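Long-range contacts in transcobalamin-1 (Homo sapiens, PDB 4KKI), which binds vitamin B12 with femtomolar affinity, carries it as a secreted glycoprotein and protects it from the acid of the stomach: residues A[91-97]-A[146-150]; A[152-158]-A[299-304]; A[51-56]-A[379-383]. All coordinates share one frame; numbering follows the deposited sequence.

Contact 1: residues A[91-97]-A[146-150]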
ATOM      1  N   SER A  91       4.144  12.697  -5.505  1.00 40.17           N
ATOM      2  CA  SER A  91       5.114  12.061  -4.619  1.00 42.97           C
ATOM      3  C   SER A  91       5.931  11.030  -5.384  1.00 48.59           C
ATOM      4  O   SER A  91       5.497  10.527  -6.422  1.00 39.88           O
ATOM      5  CB  SER A  91       4.422  11.395  -3.433  1.00 38.79           C
ATOM      6  OG  SER A  91       3.913  10.121  -3.794  1.00 49.62           O
ATOM      7  N   SER A  92       7.116  10.721  -4.867  1.00 48.17           N
ATOM      8  CA  SER A  92       7.992   9.739  -5.494  1.00 43.04           C
ATOM      9  C   SER A  92       7.279   8.397  -5.673  1.00 40.10           C
ATOM     10  O   SER A  92       7.348   7.790  -6.741  1.00 38.74           O
ATOM     11  CB  SER A  92       9.278   9.564  -4.682  1.00 42.06           C
ATOM     12  OG  SER A  92       8.999   9.142  -3.359  1.00 42.82           O
ATOM     13  N   GLY A  93       6.582   7.955  -4.631  1.00 38.98           N
ATOM     14  CA  GLY A  93       5.842   6.706  -4.678  1.00 40.62           C
ATOM     15  C   GLY A  93       4.735   6.701  -5.717  1.00 41.72           C
ATOM     16  O   GLY A  93       4.479   5.680  -6.354  1.00 43.15           O
ATOM     17  N   GLU A  94       4.072   7.842  -5.885  1.00 40.36           N
ATOM     18  CA  GLU A  94       3.001   7.964  -6.869  1.00 44.68           C
ATOM     19  C   GLU A  94       3.552   7.842  -8.283  1.00 36.48           C
ATOM     20  O   GLU A  94       2.948   7.201  -9.141  1.00 41.50           O
ATOM     21  CB  GLU A  94       2.266   9.298  -6.713  1.00 51.16           C
ATOM     22  CG  GLU A  94       1.323   9.361  -5.526  1.00 59.71           C
ATOM     23  CD  GLU A  94       0.699  10.733  -5.353  1.00 60.59           C
ATOM     24  OE1 GLU A  94       1.257  11.717  -5.887  1.00 53.61           O
ATOM     25  OE2 GLU A  94      -0.351  10.827  -4.687  1.00 66.87           O
ATOM     26  N   LEU A  95       4.701   8.464  -8.514  1.00 34.24           N
ATOM     27  CA  LEU A  95       5.358   8.397  -9.810  1.00 34.69           C
ATOM     28  C   LEU A  95       5.885   6.989 -10.067  1.00 38.80           C
ATOM     29  O   LEU A  95       5.846   6.498 -11.199  1.00 39.75           O
ATOM     30  CB  LEU A  95       6.499   9.415  -9.888  1.00 38.97           C
ATOM     31  CG  LEU A  95       7.280   9.433 -11.201  1.00 48.67           C
ATOM     32  CD1 LEU A  95       6.330   9.624 -12.371  1.00 51.25           C
ATOM     33  CD2 LEU A  95       8.343  10.523 -11.188  1.00 55.56           C
ATOM     34  N   ALA A  96       6.378   6.346  -9.012  1.00 39.16           N
ATOM     35  CA  ALA A  96       6.856   4.970  -9.106  1.00 43.21           C
ATOM     36  C   ALA A  96       5.744   4.041  -9.590  1.00 39.65           C
ATOM     37  O   ALA A  96       5.958   3.225 -10.482  1.00 39.06           O
ATOM     38  CB  ALA A  96       7.402   4.500  -7.765  1.00 36.58           C
ATOM     39  N   LEU A  97       4.557   4.175  -9.003  1.00 37.44           N
ATOM     40  CA  LEU A  97       3.413   3.361  -9.409  1.00 42.52           C
ATOM     41  C   LEU A  97       3.004   3.647 -10.848  1.00 42.90           C
ATOM     42  O   LEU A  97       2.592   2.743 -11.573  1.00 42.43           O
ATOM     43  CB  LEU A  97       2.222   3.584  -8.475  1.00 36.45           C
ATOM     44  CG  LEU A  97       2.293   2.913  -7.102  1.00 44.27           C
ATOM     45  CD1 LEU A  97       1.101   3.319  -6.253  1.00 42.67           C
ATOM     46  CD2 LEU A  97       2.358   1.398  -7.242  1.00 37.40           C
ATOM     47  N   GLN A 146       6.964   3.932   0.080  1.00 44.14           N
ATOM     48  CA  GLN A 146       7.183   4.629  -1.184  1.00 48.13           C
ATOM     49  C   GLN A 146       8.649   4.564  -1.595  1.00 42.16           C
ATOM     50  O   GLN A 146       8.966   4.420  -2.777  1.00 39.81           O
ATOM     51  CB  GLN A 146       6.722   6.085  -1.097  1.00 39.25           C
ATOM     52  CG  GLN A 146       5.232   6.239  -0.845  1.00 37.38           C
ATOM     53  CD  GLN A 146       4.720   7.629  -1.167  1.00 44.00           C
ATOM     54  OE1 GLN A 146       5.323   8.360  -1.952  1.00 49.80           O
ATOM     55  NE2 GLN A 146       3.599   7.999  -0.561  1.00 45.66           N
ATOM     56  N   LEU A 147       9.539   4.662  -0.614  1.00 38.21           N
ATOM     57  CA  LEU A 147      10.969   4.561  -0.868  1.00 45.54           C
ATOM     58  C   LEU A 147      11.294   3.213  -1.498  1.00 49.79           C
ATOM     59  O   LEU A 147      12.160   3.114  -2.371  1.00 44.20           O
ATOM     60  CB  LEU A 147      11.758   4.731   0.430  1.00 54.45           C
ATOM     61  CG  LEU A 147      13.215   5.160   0.271  1.00 59.07           C
ATOM     62  CD1 LEU A 147      13.291   6.611  -0.181  1.00 57.47           C
ATOM     63  CD2 LEU A 147      13.980   4.958   1.565  1.00 59.05           C
ATOM     64  N   SER A 148      10.587   2.178  -1.055  1.00 42.83           N
ATOM     65  CA  SER A 148      10.759   0.839  -1.605  1.00 45.85           C
ATOM     66  C   SER A 148      10.175   0.779  -3.007  1.00 39.86           C
ATOM     67  O   SER A 148      10.751   0.166  -3.904  1.00 47.22           O
ATOM     68  CB  SER A 148      10.081  -0.200  -0.712  1.00 36.71           C
ATOM     69  OG  SER A 148      10.601  -0.163   0.603  1.00 38.68           O
ATOM     70  N   LEU A 149       9.021   1.415  -3.184  1.00 35.30           N
ATOM     71  CA  LEU A 149       8.416   1.540  -4.505  1.00 35.19           C
ATOM     72  C   LEU A 149       9.382   2.234  -5.462  1.00 32.84           C
ATOM     73  O   LEU A 149       9.495   1.850  -6.626  1.00 35.62           O
ATOM     74  CB  LEU A 149       7.097   2.316  -4.429  1.00 33.87           C
ATOM     75  CG  LEU A 149       5.853   1.565  -3.952  1.00 40.25           C
ATOM     76  CD1 LEU A 149       4.678   2.520  -3.779  1.00 28.79           C
ATOM     77  CD2 LEU A 149       5.500   0.461  -4.930  1.00 34.02           C
ATOM     78  N   ASP A 150      10.083   3.248  -4.960  1.00 33.03           N
ATOM     79  CA  ASP A 150      11.036   4.001  -5.773  1.00 44.05           C
ATOM     80  C   ASP A 150      12.177   3.124  -6.270  1.00 42.37           C
ATOM     81  O   ASP A 150      12.467   3.087  -7.466  1.00 46.68           O
ATOM     82  CB  ASP A 150      11.600   5.183  -4.985  1.00 41.33           C
ATOM     83  CG  ASP A 150      10.538   6.191  -4.607  1.00 46.46           C
ATOM     84  OD1 ASP A 150       9.510   6.266  -5.313  1.00 42.51           O
ATOM     85  OD2 ASP A 150      10.729   6.903  -3.599  1.00 46.05           O
TER
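S91 and G93, at the start of one helix, share a single amide oxygen of helix 144-156. Q146 OE1 accepts from S91 OG at 2.9 Å and from G93 N at 3.0 Å, the latter bond bent to 132° at the hydrogen. Both donors come from the same face of the amide, tilted out of its plane. The Q146 chain, extended beyond CG (chi2 -163°), carries the amide over G93; a beta carbon there would lie only 2.4 Å from OE1. S91 also works within its own segment: its hydroxyl accepts from E94 N, and its N-H is returned to E94 OE1, completing a capping box. The grip on OE1 probably helps fix the rotation of the amide, whose NE2 bonds to cyanocobalamin.

A second polar cluster is buried beside the first. S92 OG stands 2.8 Å from D150 OD2 and hydrogen-bonds E129 OE2, two carboxylates meeting at one hydroxyl. D150 OD1 meets S92 O at 3.0 Å, acceptor against acceptor, and this setting is likely to raise the acid's pKa.

Apolar contact takes over further along. A96 CB rests 4.0 Å from L149 CB, and the methyl L97 CD2 touches L149 CD2 at an oblique crossing.

The short helical segments run at 42° to each other, with axes 8.1 Å apart at closest approach. Helix 118-135 covers S92 and D150, helix 185-203 backs L149 through M190, and helix 55-63 receives L97.

Contact 2: residues A[152-158]-A[299-304]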
ATOM      1  N   LEU A 152      12.284  -0.117  -6.359  1.00 40.60           N
ATOM      2  CA  LEU A 152      11.726  -1.187  -7.180  1.00 38.88           C
ATOM      3  C   LEU A 152      11.547  -0.745  -8.629  1.00 43.54           C
ATOM      4  O   LEU A 152      11.974  -1.436  -9.555  1.00 43.84           O
ATOM      5  CB  LEU A 152      10.389  -1.663  -6.604  1.00 39.96           C
ATOM      6  CG  LEU A 152       9.622  -2.734  -7.385  1.00 41.54           C
ATOM      7  CD1 LEU A 152      10.466  -3.987  -7.567  1.00 34.68           C
ATOM      8  CD2 LEU A 152       8.306  -3.068  -6.689  1.00 40.24           C
ATOM      9  N   ALA A 153      10.926   0.415  -8.813  1.00 44.45           N
ATOM     10  CA  ALA A 153      10.667   0.950 -10.145  1.00 46.25           C
ATOM     11  C   ALA A 153      11.959   1.297 -10.885  1.00 44.52           C
ATOM     12  O   ALA A 153      12.115   0.962 -12.060  1.00 45.61           O
ATOM     13  CB  ALA A 153       9.757   2.167 -10.060  1.00 40.47           C
ATOM     14  N   LEU A 154      12.879   1.967 -10.196  1.00 38.20           N
ATOM     15  CA  LEU A 154      14.168   2.326 -10.779  1.00 42.27           C
ATOM     16  C   LEU A 154      14.973   1.087 -11.159  1.00 47.49           C
ATOM     17  O   LEU A 154      15.671   1.074 -12.175  1.00 47.84           O
ATOM     18  CB  LEU A 154      14.975   3.194  -9.810  1.00 32.89           C
ATOM     19  CG  LEU A 154      14.433   4.598  -9.545  1.00 39.82           C
ATOM     20  CD1 LEU A 154      15.216   5.274  -8.429  1.00 32.57           C
ATOM     21  CD2 LEU A 154      14.475   5.430 -10.816  1.00 46.32           C
ATOM     22  N   CYS A 155      14.867   0.048 -10.338  1.00 46.04           N
ATOM     23  CA  CYS A 155      15.559  -1.211 -10.586  1.00 40.38           C
ATOM     24  C   CYS A 155      14.987  -1.963 -11.787  1.00 41.58           C
ATOM     25  O   CYS A 155      15.731  -2.429 -12.650  1.00 45.07           O
ATOM     26  CB  CYS A 155      15.502  -2.098  -9.341  1.00 39.50           C
ATOM     27  SG  CYS A 155      16.090  -3.774  -9.606  1.00 39.96           S
ATOM     28  N   LEU A 156      13.662  -2.077 -11.837  1.00 39.78           N
ATOM     29  CA  LEU A 156      12.987  -2.801 -12.914  1.00 41.57           C
ATOM     30  C   LEU A 156      13.141  -2.137 -14.281  1.00 48.04           C
ATOM     31  O   LEU A 156      13.058  -2.804 -15.312  1.00 47.06           O
ATOM     32  CB  LEU A 156      11.501  -2.964 -12.595  1.00 38.96           C
ATOM     33  CG  LEU A 156      11.126  -3.983 -11.520  1.00 44.18           C
ATOM     34  CD1 LEU A 156       9.646  -3.876 -11.176  1.00 38.62           C
ATOM     35  CD2 LEU A 156      11.466  -5.386 -11.996  1.00 30.16           C
ATOM     36  N   PHE A 157      13.357  -0.825 -14.291  1.00 42.79           N
ATOM     37  CA  PHE A 157      13.411  -0.086 -15.551  1.00 56.14           C
ATOM     38  C   PHE A 157      14.774   0.548 -15.814  1.00 55.22           C
ATOM     39  O   PHE A 157      14.883   1.527 -16.553  1.00 59.42           O
ATOM     40  CB  PHE A 157      12.287   0.955 -15.612  1.00 46.92           C
ATOM     41  CG  PHE A 157      10.915   0.349 -15.624  1.00 41.33           C
ATOM     42  CD1 PHE A 157      10.283   0.009 -14.440  1.00 41.02           C
ATOM     43  CD2 PHE A 157      10.262   0.099 -16.820  1.00 51.33           C
ATOM     44  CE1 PHE A 157       9.024  -0.561 -14.446  1.00 47.06           C
ATOM     45  CE2 PHE A 157       9.001  -0.469 -16.832  1.00 55.25           C
ATOM     46  CZ  PHE A 157       8.383  -0.802 -15.644  1.00 38.28           C
ATOM     47  N   ASN A 158      15.807  -0.030 -15.205  1.00 50.93           N
ATOM     48  CA  ASN A 158      17.189   0.378 -15.437  1.00 57.20           C
ATOM     49  C   ASN A 158      17.447   1.859 -15.184  1.00 58.90           C
ATOM     50  O   ASN A 158      18.202   2.498 -15.914  1.00 59.02           O
ATOM     51  CB  ASN A 158      17.629   0.006 -16.856  1.00 66.25           C
ATOM     52  CG  ASN A 158      17.606  -1.489 -17.098  1.00 77.57           C
ATOM     53  OD1 ASN A 158      16.818  -1.986 -17.902  1.00 84.87           O
ATOM     54  ND2 ASN A 158      18.475  -2.214 -16.403  1.00 79.11           N
ATOM     55  N   PHE A 299       5.268  -8.096  -8.036  1.00 41.12           N
ATOM     56  CA  PHE A 299       5.750  -6.941  -8.785  1.00 32.44           C
ATOM     57  C   PHE A 299       7.003  -7.256  -9.606  1.00 45.94           C
ATOM     58  O   PHE A 299       7.345  -6.516 -10.527  1.00 44.65           O
ATOM     59  CB  PHE A 299       6.016  -5.755  -7.854  1.00 37.52           C
ATOM     60  CG  PHE A 299       4.771  -5.034  -7.411  1.00 32.95           C
ATOM     61  CD1 PHE A 299       3.532  -5.382  -7.919  1.00 41.79           C
ATOM     62  CD2 PHE A 299       4.846  -4.001  -6.494  1.00 49.94           C
ATOM     63  CE1 PHE A 299       2.388  -4.718  -7.514  1.00 50.54           C
ATOM     64  CE2 PHE A 299       3.707  -3.328  -6.088  1.00 50.48           C
ATOM     65  CZ  PHE A 299       2.477  -3.688  -6.600  1.00 46.58           C
ATOM     66  N   LEU A 300       7.682  -8.351  -9.279  1.00 41.15           N
ATOM     67  CA  LEU A 300       8.899  -8.727  -9.994  1.00 44.22           C
ATOM     68  C   LEU A 300       8.614  -9.405 -11.332  1.00 43.90           C
ATOM     69  O   LEU A 300       9.530  -9.664 -12.111  1.00 45.60           O
ATOM     70  CB  LEU A 300       9.781  -9.627  -9.130  1.00 42.25           C
ATOM     71  CG  LEU A 300      10.303  -8.991  -7.842  1.00 50.81           C
ATOM     72  CD1 LEU A 300      11.245  -9.945  -7.136  1.00 51.94           C
ATOM     73  CD2 LEU A 300      10.991  -7.666  -8.135  1.00 48.26           C
ATOM     74  N   ASP A 301       7.341  -9.689 -11.596  1.00 44.60           N
ATOM     75  CA  ASP A 301       6.943 -10.288 -12.866  1.00 48.57           C
ATOM     76  C   ASP A 301       6.777  -9.229 -13.951  1.00 50.99           C
ATOM     77  O   ASP A 301       6.391  -9.533 -15.079  1.00 53.41           O
ATOM     78  CB  ASP A 301       5.653 -11.089 -12.700  1.00 47.87           C
ATOM     79  CG  ASP A 301       5.844 -12.306 -11.827  1.00 52.21           C
ATOM     80  OD1 ASP A 301       6.953 -12.876 -11.849  1.00 48.88           O
ATOM     81  OD2 ASP A 301       4.893 -12.687 -11.114  1.00 56.71           O
ATOM     82  N   ILE A 302       7.069  -7.983 -13.596  1.00 49.15           N
ATOM     83  CA  ILE A 302       7.040  -6.885 -14.550  1.00 61.13           C
ATOM     84  C   ILE A 302       8.227  -6.967 -15.510  1.00 67.81           C
ATOM     85  O   ILE A 302       9.373  -6.721 -15.128  1.00 68.66           O
ATOM     86  CB  ILE A 302       7.038  -5.524 -13.831  1.00 59.15           C
ATOM     87  CG1 ILE A 302       5.734  -5.345 -13.049  1.00 55.25           C
ATOM     88  CG2 ILE A 302       7.215  -4.392 -14.827  1.00 70.72           C
ATOM     89  CD1 ILE A 302       5.680  -4.084 -12.214  1.00 52.42           C
ATOM     90  N   ASN A 303       7.943  -7.338 -16.754  1.00 64.98           N
ATOM     91  CA  ASN A 303       8.963  -7.401 -17.791  1.00 71.72           C
ATOM     92  C   ASN A 303       8.734  -6.271 -18.790  1.00 84.68           C
ATOM     93  O   ASN A 303       7.844  -6.352 -19.639  1.00 89.81           O
ATOM     94  CB  ASN A 303       8.924  -8.762 -18.492  1.00 79.00           C
ATOM     95  CG  ASN A 303      10.174  -9.041 -19.314  1.00 90.74           C
ATOM     96  OD1 ASN A 303      10.889  -8.124 -19.716  1.00 92.65           O
ATOM     97  ND2 ASN A 303      10.436 -10.319 -19.571  1.00 94.04           N
ATOM     98  N   LYS A 304       9.535  -5.216 -18.680  1.00 81.23           N
ATOM     99  CA  LYS A 304       9.357  -4.026 -19.509  1.00 82.78           C
ATOM    100  C   LYS A 304       9.602  -4.310 -20.990  1.00 92.73           C
ATOM    101  O   LYS A 304       9.088  -3.602 -21.857  1.00 89.74           O
ATOM    102  CB  LYS A 304      10.263  -2.888 -19.027  1.00 79.40           C
ATOM    103  CG  LYS A 304      11.735  -3.068 -19.353  1.00 76.62           C
ATOM    104  CD  LYS A 304      12.566  -1.938 -18.766  1.00 79.95           C
ATOM    105  CE  LYS A 304      13.936  -1.866 -19.417  1.00 83.15           C
ATOM    106  NZ  LYS A 304      13.833  -1.528 -20.865  1.00 84.51           N
TER
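The ring of F157 is met obliquely by two residues of the opposing loop, K304 and I302. K304 CB approaches F157 CE2 at 3.5 Å, and the methyl I302 CG2 reaches the far end of the ring, 3.9 Å from F157 CZ. In the plane of this ring, at its edge, lies A153 O from the preceding helical turn. The ring of F299 is touched differently: L152 CD2 comes in at its edge, near its plane, 3.6 Å from F299 CD2.

Aliphatic branches fill the space along the helix. The other methyl of L152, CD1, meets L300 CD2 at 3.8 Å, so one leucine divides its two branches between neighbouring residues of the 3-10 segment. L156 crosses I302 at about a right angle; its CD1 also rests 3.6 Å from F299 O. Its CG, set anti to the carbonyl carbon (chi1 -74°), directs these methyls into the loop.

K304 lies alongside F157, the two side chains running in opposite directions. Its methylenes cover the end of the helix, with CD 3.6 Å from L156 O, and K304 CE comes 3.3 Å from N158 OD1, while the bend at chi4 (64°) turns NZ relative to the chain. An alanine in place of F157 would probably open a gap beneath K304 and I302 and leave the lysine chain freer to turn.

Beyond the pair, L100 of helix 92-102 touches L156, F157 and I302, while C155 is tied to C197 by a disulfide. In this alpha6-alpha6 barrel the loop after helix 284-294 packs, by apolar contact rather than hydrogen bonds, over the C-terminal end of helix 144-156.

Contact 3: residues A[51-56]-A[379-383]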
ATOM      1  N   GLY A  51     -12.157  10.457  -7.259  1.00 56.03           N
ATOM      2  CA  GLY A  51     -11.241  10.662  -6.152  1.00 57.14           C
ATOM      3  C   GLY A  51     -10.259   9.521  -5.964  1.00 66.02           C
ATOM      4  O   GLY A  51      -9.229   9.683  -5.310  1.00 68.97           O
ATOM      5  N   THR A  52     -10.574   8.364  -6.536  1.00 58.00           N
ATOM      6  CA  THR A  52      -9.707   7.202  -6.390  1.00 61.99           C
ATOM      7  C   THR A  52      -8.792   7.028  -7.602  1.00 57.28           C
ATOM      8  O   THR A  52      -9.118   7.451  -8.712  1.00 53.15           O
ATOM      9  CB  THR A  52     -10.510   5.907  -6.136  1.00 57.22           C
ATOM     10  OG1 THR A  52      -9.644   4.908  -5.581  1.00 60.14           O
ATOM     11  CG2 THR A  52     -11.122   5.383  -7.428  1.00 53.18           C
ATOM     12  N   SER A  53      -7.641   6.408  -7.374  1.00 58.41           N
ATOM     13  CA  SER A  53      -6.646   6.232  -8.419  1.00 60.25           C
ATOM     14  C   SER A  53      -7.000   5.075  -9.345  1.00 54.98           C
ATOM     15  O   SER A  53      -7.640   4.108  -8.931  1.00 49.70           O
ATOM     16  CB  SER A  53      -5.265   6.003  -7.800  1.00 56.86           C
ATOM     17  OG  SER A  53      -4.293   5.746  -8.797  1.00 67.61           O
ATOM     18  N   ALA A  54      -6.586   5.186 -10.602  1.00 47.38           N
ATOM     19  CA  ALA A  54      -6.723   4.091 -11.555  1.00 43.05           C
ATOM     20  C   ALA A  54      -5.360   3.466 -11.819  1.00 42.14           C
ATOM     21  O   ALA A  54      -5.258   2.426 -12.466  1.00 46.96           O
ATOM     22  CB  ALA A  54      -7.343   4.586 -12.851  1.00 39.61           C
ATOM     23  N   VAL A  55      -4.314   4.111 -11.312  1.00 42.88           N
ATOM     24  CA  VAL A  55      -2.947   3.644 -11.515  1.00 43.11           C
ATOM     25  C   VAL A  55      -2.704   2.295 -10.844  1.00 42.30           C
ATOM     26  O   VAL A  55      -2.256   1.343 -11.484  1.00 38.20           O
ATOM     27  CB  VAL A  55      -1.930   4.665 -10.982  1.00 41.49           C
ATOM     28  CG1 VAL A  55      -0.515   4.113 -11.096  1.00 39.80           C
ATOM     29  CG2 VAL A  55      -2.065   5.984 -11.733  1.00 36.86           C
ATOM     30  N   ASN A  56      -2.996   2.225  -9.549  1.00 39.92           N
ATOM     31  CA  ASN A  56      -2.846   0.987  -8.792  1.00 40.30           C
ATOM     32  C   ASN A  56      -3.740  -0.127  -9.333  1.00 38.93           C
ATOM     33  O   ASN A  56      -3.340  -1.290  -9.391  1.00 45.40           O
ATOM     34  CB  ASN A  56      -3.150   1.230  -7.313  1.00 38.91           C
ATOM     35  CG  ASN A  56      -4.471   1.946  -7.098  1.00 52.97           C
ATOM     36  OD1 ASN A  56      -5.197   2.241  -8.051  1.00 52.21           O
ATOM     37  ND2 ASN A  56      -4.794   2.225  -5.839  1.00 49.19           N
ATOM     38  N   GLU A 379      -9.617  14.229   1.166  1.00 68.62           N
ATOM     39  CA  GLU A 379      -9.972  13.083   0.342  1.00 72.90           C
ATOM     40  C   GLU A 379      -8.723  12.474  -0.285  1.00 63.02           C
ATOM     41  O   GLU A 379      -7.993  13.143  -1.017  1.00 66.22           O
ATOM     42  CB  GLU A 379     -10.968  13.490  -0.744  1.00 89.22           C
ATOM     43  CG  GLU A 379     -11.740  12.325  -1.338  1.00103.07           C
ATOM     44  CD  GLU A 379     -12.677  11.680  -0.335  1.00104.83           C
ATOM     45  OE1 GLU A 379     -13.340  12.420   0.423  1.00105.71           O
ATOM     46  OE2 GLU A 379     -12.746  10.434  -0.301  1.00100.33           O
ATOM     47  N   ARG A 380      -8.473  11.205   0.016  1.00 56.76           N
ATOM     48  CA  ARG A 380      -7.349  10.485  -0.568  1.00 61.51           C
ATOM     49  C   ARG A 380      -7.876   9.395  -1.487  1.00 63.53           C
ATOM     50  O   ARG A 380      -9.086   9.197  -1.592  1.00 59.22           O
ATOM     51  CB  ARG A 380      -6.483   9.863   0.526  1.00 59.01           C
ATOM     52  CG  ARG A 380      -5.783  10.864   1.426  1.00 60.66           C
ATOM     53  CD  ARG A 380      -4.606  11.517   0.724  1.00 64.29           C
ATOM     54  NE  ARG A 380      -3.744  12.222   1.670  1.00 74.17           N
ATOM     55  CZ  ARG A 380      -3.855  13.513   1.965  1.00 74.40           C
ATOM     56  NH1 ARG A 380      -4.790  14.251   1.383  1.00 72.50           N
ATOM     57  NH2 ARG A 380      -3.028  14.066   2.841  1.00 77.05           N
ATOM     58  N   SER A 381      -6.968   8.688  -2.148  1.00 62.82           N
ATOM     59  CA  SER A 381      -7.356   7.579  -3.010  1.00 55.01           C
ATOM     60  C   SER A 381      -7.979   6.470  -2.175  1.00 51.52           C
ATOM     61  O   SER A 381      -8.938   5.823  -2.599  1.00 54.42           O
ATOM     62  CB  SER A 381      -6.147   7.048  -3.783  1.00 51.01           C
ATOM     63  OG  SER A 381      -6.510   5.953  -4.606  1.00 56.40           O
ATOM     64  N   TRP A 382      -7.434   6.262  -0.980  1.00 54.23           N
ATOM     65  CA  TRP A 382      -7.953   5.254  -0.064  1.00 50.47           C
ATOM     66  C   TRP A 382      -9.296   5.678   0.518  1.00 50.51           C
ATOM     67  O   TRP A 382     -10.094   4.840   0.937  1.00 48.41           O
ATOM     68  CB  TRP A 382      -6.958   4.984   1.066  1.00 44.19           C
ATOM     69  CG  TRP A 382      -5.888   3.993   0.730  1.00 38.92           C
ATOM     70  CD1 TRP A 382      -4.631   4.263   0.272  1.00 41.57           C
ATOM     71  CD2 TRP A 382      -5.977   2.567   0.840  1.00 39.75           C
ATOM     72  NE1 TRP A 382      -3.933   3.093   0.085  1.00 44.01           N
ATOM     73  CE2 TRP A 382      -4.737   2.036   0.426  1.00 43.95           C
ATOM     74  CE3 TRP A 382      -6.985   1.686   1.245  1.00 40.68           C
ATOM     75  CZ2 TRP A 382      -4.479   0.668   0.404  1.00 48.30           C
ATOM     76  CZ3 TRP A 382      -6.727   0.325   1.222  1.00 41.90           C
ATOM     77  CH2 TRP A 382      -5.485  -0.170   0.805  1.00 43.02           C
ATOM     78  N   GLY A 383      -9.541   6.984   0.541  1.00 53.78           N
ATOM     79  CA  GLY A 383     -10.772   7.520   1.090  1.00 47.25           C
ATOM     80  C   GLY A 383     -10.511   8.691   2.016  1.00 48.35           C
ATOM     81  O   GLY A 383      -9.460   9.325   1.930  1.00 44.94           O
TER
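S381 has the most surface buried here, and it docks against the hydroxyl of T52 and the backbone N-H and CB of S53. Its OG, anti to its own backbone nitrogen (chi1 179°), accepts from S53 N at 3.0 Å, a fairly straight bond of 156°. Its main chain takes part as well: S381 CA packs 3.6 Å from G51 O.

G51 comes next in buried surface and contributes backbone alone. It lies beside R380 and S381, at the more exposed margin of the contact.

T52 completes the trio. Its hydroxyl stands 3.2 Å from S381 O and 3.4 Å from S381 OG, the second contact being a weak one. S381 O has a further donor in N285 ND2, so this carbonyl is not dependent on T52.

The rest prepares these groups for meeting. S53 OG accepts from V55 N at 3.0 Å and so caps the turn that opens helix 55-63, which probably helps steady the residue whose N-H bonds S381. Across the contact, R380 and G383 pair by two backbone bonds, R380 N to G383 O at 2.9 Å and a weak G383 N to R380 O, the latter closing a beta turn with S381 and W382 at its corners; the backbone angles of G383 would jam a beta carbon against the preceding carbonyl. The guanidinium of R380 turns to a salt bridge with E378, while W382 and G383 touch cyanocobalamin.

The turn joins strands 375-379 and 384-389 of the C-terminal beta domain, a worked case of a hairpin tip docking one domain on another. In the alpha domain it meets the loop leading into helix 55-63, with helix 284-294 flanking T52 and W382 and helix 69-85 lying behind S53 and A54.

How the contacts relate
Contacts 1 and 2 follow one another along helix 144-156, their centres 12 Å apart, and meet where A96 O lies 4.0 Å from A153 CB. Contact 1 also touches contact 3, through L97 O and V55 CG1 at 3.4 Å, with centres about 15 Å apart. Contacts 2 and 3 stay separate, their nearest atoms about 7 Å apart; in sequence both of the other contacts are nested inside the loop that contact 3 closes. Seen from the ligand, contact 1 bonds cyanocobalamin directly through Q146, contact 3 brings the beta domain's W382 and G383 to it, and contact 2 lies behind, F299's side chain about 9 Å from it.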